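Local structure of endonuclease NucS (Pyrococcus abyssi, 2VLD) at residues 2-7 with 109-114. The protein cleaves the 3' and 5' single-stranded ends of branched DNA structures, binds single-stranded DNA and works as a homodimer that interacts with PCNA. The protein carries 2 engineered substitutions. Sequence-based numbering, arbitrary orientation.
Sequences RKVIIK and SLVVFL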
loop_
_atom_site.group_PDB
_atom_site.type_symbol
_atom_site.label_atom_id
_atom_site.label_comp_id
_atom_site.label_asym_id
_atom_site.label_seq_id
_atom_site.Cartn_x
_atom_site.Cartn_y
_atom_site.Cartn_z
ATOM N N ARG A 2 14.812 -15.407 -10.177
ATOM C CA ARG A 2 13.919 -16.119 -9.257
ATOM C C ARG A 2 12.659 -15.290 -8.991
ATOM O O ARG A 2 11.965 -14.923 -9.948
ATOM C CB ARG A 2 14.600 -16.633 -7.973
ATOM C CG ARG A 2 14.164 -18.080 -7.665
ATOM C CD ARG A 2 14.632 -18.619 -6.315
ATOM N NE ARG A 2 13.572 -18.571 -5.295
ATOM C CZ ARG A 2 13.377 -19.493 -4.343
ATOM N NH1 ARG A 2 14.157 -20.575 -4.268
ATOM N NH2 ARG A 2 12.386 -19.341 -3.465
ATOM N N LYS A 3 12.359 -14.978 -7.733
ATOM C CA LYS A 3 11.099 -14.287 -7.437
ATOM C C LYS A 3 11.205 -12.766 -7.390
ATOM O O LYS A 3 10.202 -12.067 -7.486
ATOM C CB LYS A 3 10.439 -14.854 -6.176
ATOM C CG LYS A 3 9.783 -16.200 -6.426
ATOM C CD LYS A 3 8.742 -16.560 -5.383
ATOM C CE LYS A 3 7.990 -17.817 -5.811
ATOM N NZ LYS A 3 7.062 -18.352 -4.772
ATOM N N VAL A 4 12.423 -12.258 -7.273
ATOM C CA VAL A 4 12.653 -10.822 -7.261
ATOM C C VAL A 4 13.641 -10.427 -8.356
ATOM O O VAL A 4 14.738 -10.975 -8.438
ATOM C CB VAL A 4 13.135 -10.347 -5.862
ATOM C CG1 VAL A 4 14.139 -9.194 -5.961
ATOM C CG2 VAL A 4 11.950 -9.964 -4.999
ATOM N N ILE A 5 13.240 -9.493 -9.209
ATOM C CA ILE A 5 14.159 -8.904 -10.175
ATOM C C ILE A 5 14.266 -7.414 -9.898
ATOM O O ILE A 5 13.258 -6.733 -9.740
ATOM C CB ILE A 5 13.707 -9.150 -11.620
ATOM C CG1 ILE A 5 13.568 -10.644 -11.878
ATOM C CG2 ILE A 5 14.702 -8.560 -12.603
ATOM C CD1 ILE A 5 12.267 -11.007 -12.482
ATOM N N ILE A 6 15.493 -6.923 -9.822
ATOM C CA ILE A 6 15.749 -5.532 -9.502
ATOM C C ILE A 6 16.622 -4.879 -10.565
ATOM O O ILE A 6 17.496 -5.526 -11.147
ATOM C CB ILE A 6 16.462 -5.415 -8.147
ATOM C CG1 ILE A 6 15.533 -5.854 -7.019
ATOM C CG2 ILE A 6 16.976 -3.994 -7.918
ATOM C CD1 ILE A 6 16.231 -6.137 -5.712
ATOM N N LYS A 7 16.366 -3.598 -10.817
ATOM C CA LYS A 7 17.283 -2.764 -11.572
ATOM C C LYS A 7 17.528 -1.514 -10.726
ATOM O O LYS A 7 16.624 -0.690 -10.569
ATOM C CB LYS A 7 16.691 -2.422 -12.942
ATOM C CG LYS A 7 17.642 -2.625 -14.131
ATOM C CD LYS A 7 17.810 -4.115 -14.487
ATOM C CE LYS A 7 18.064 -4.344 -15.982
ATOM N NZ LYS A 7 19.424 -3.933 -16.433
ATOM N N SER A 109 14.668 3.045 -8.548
ATOM C CA SER A 109 14.689 1.594 -8.684
ATOM C C SER A 109 13.325 1.049 -9.034
ATOM O O SER A 109 12.302 1.626 -8.677
ATOM C CB SER A 109 15.169 0.915 -7.396
ATOM O OG SER A 109 14.905 -0.479 -7.446
ATOM N N LEU A 110 13.336 -0.082 -9.718
ATOM C CA LEU A 110 12.140 -0.814 -10.038
ATOM C C LEU A 110 12.365 -2.254 -9.598
ATOM O O LEU A 110 13.443 -2.805 -9.787
ATOM C CB LEU A 110 11.865 -0.726 -11.542
ATOM C CG LEU A 110 10.587 -1.329 -12.130
ATOM C CD1 LEU A 110 10.312 -0.760 -13.515
ATOM C CD2 LEU A 110 10.667 -2.854 -12.184
ATOM N N VAL A 111 11.342 -2.853 -9.001
ATOM C CA VAL A 111 11.401 -4.239 -8.550
ATOM C C VAL A 111 10.196 -5.028 -9.079
ATOM O O VAL A 111 9.034 -4.633 -8.868
ATOM C CB VAL A 111 11.407 -4.319 -7.010
ATOM C CG1 VAL A 111 11.335 -5.765 -6.552
ATOM C CG2 VAL A 111 12.632 -3.622 -6.428
ATOM N N VAL A 112 10.470 -6.128 -9.770
ATOM C CA VAL A 112 9.419 -7.058 -10.171
ATOM C C VAL A 112 9.418 -8.166 -9.137
ATOM O O VAL A 112 10.475 -8.657 -8.745
ATOM C CB VAL A 112 9.655 -7.663 -11.578
ATOM C CG1 VAL A 112 8.506 -8.580 -11.987
ATOM C CG2 VAL A 112 9.837 -6.562 -12.607
ATOM N N PHE A 113 8.227 -8.540 -8.687
ATOM C CA PHE A 113 8.080 -9.550 -7.655
ATOM C C PHE A 113 7.087 -10.595 -8.121
ATOM O O PHE A 113 5.882 -10.393 -8.059
ATOM C CB PHE A 113 7.649 -8.903 -6.344
ATOM C CG PHE A 113 7.430 -9.872 -5.225
ATOM C CD1 PHE A 113 8.129 -11.077 -5.164
ATOM C CD2 PHE A 113 6.541 -9.563 -4.196
ATOM C CE1 PHE A 113 7.921 -11.973 -4.102
ATOM C CE2 PHE A 113 6.336 -10.448 -3.123
ATOM C CZ PHE A 113 7.028 -11.650 -3.079
ATOM N N LEU A 114 7.613 -11.713 -8.600
ATOM C CA LEU A 114 6.793 -12.777 -9.144
ATOM C C LEU A 114 6.205 -13.567 -7.992
ATOM O O LEU A 114 6.730 -14.609 -7.586
ATOM C CB LEU A 114 7.630 -13.658 -10.068
ATOM C CG LEU A 114 8.317 -12.849 -11.166
ATOM C CD1 LEU A 114 9.740 -13.324 -11.398
ATOM C CD2 LEU A 114 7.503 -12.908 -12.426
#
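Val-4 to Lys-7 pair with Leu-110 to Phe-113 as antiparallel strands, the N-terminal strand 4-7 lying beside the last strand of the PH-like domain. Ile-5 faces Val-112 in a hydrogen-bonded pair closed by two bonds, Ile-5 N to Val-112 O and Val-112 N to Ile-5 O, both 2.9 Å long; the first is nearly straight, at 168°. Leu-114 N reaches Lys-3 O at 2.8 Å, continuing the pairing beyond the strands, while at the other end the Lys-7 and Leu-110 pair widens and its bond from Leu-110 N to Lys-7 O is weak.

The apolar contacts divide between the two faces. Ile-6 and Val-111 lie side by side, CG1 of Ile-6 3.7 Å from CG2 of Val-111. On the same face Val-4 CG2 comes within 4.0 Å of Phe-113 CD1, obliquely to the ring. CG of Phe-113 is anti to the backbone N (chi1 178°), and the ring it carries turns its edge to Lys-3 O, which lies in the ring plane. It also meets Phe-32 of the second subunit edge-to-face, so an alanine here would probably leave that ring and Val-4 CG2 without their partner. The other face carries Ile-5, Leu-110 and Val-112; Ile-5 CD1 also reaches Leu-114 CD1, at 3.6 Å, just past the strand end, and helix 12-25 packs on Leu-110, Val-112 and Leu-114.

Lys-3 NZ forms a salt bridge with Asp-51 of the second subunit, and Ile-6 packs on Ile-6 of the second subunit. The chemistry thus implies a strand fixed by backbone bonds: the face of Ile-6 and Phe-113 meets the second subunit, and that of Leu-110 and Val-112 meets helix 12-25.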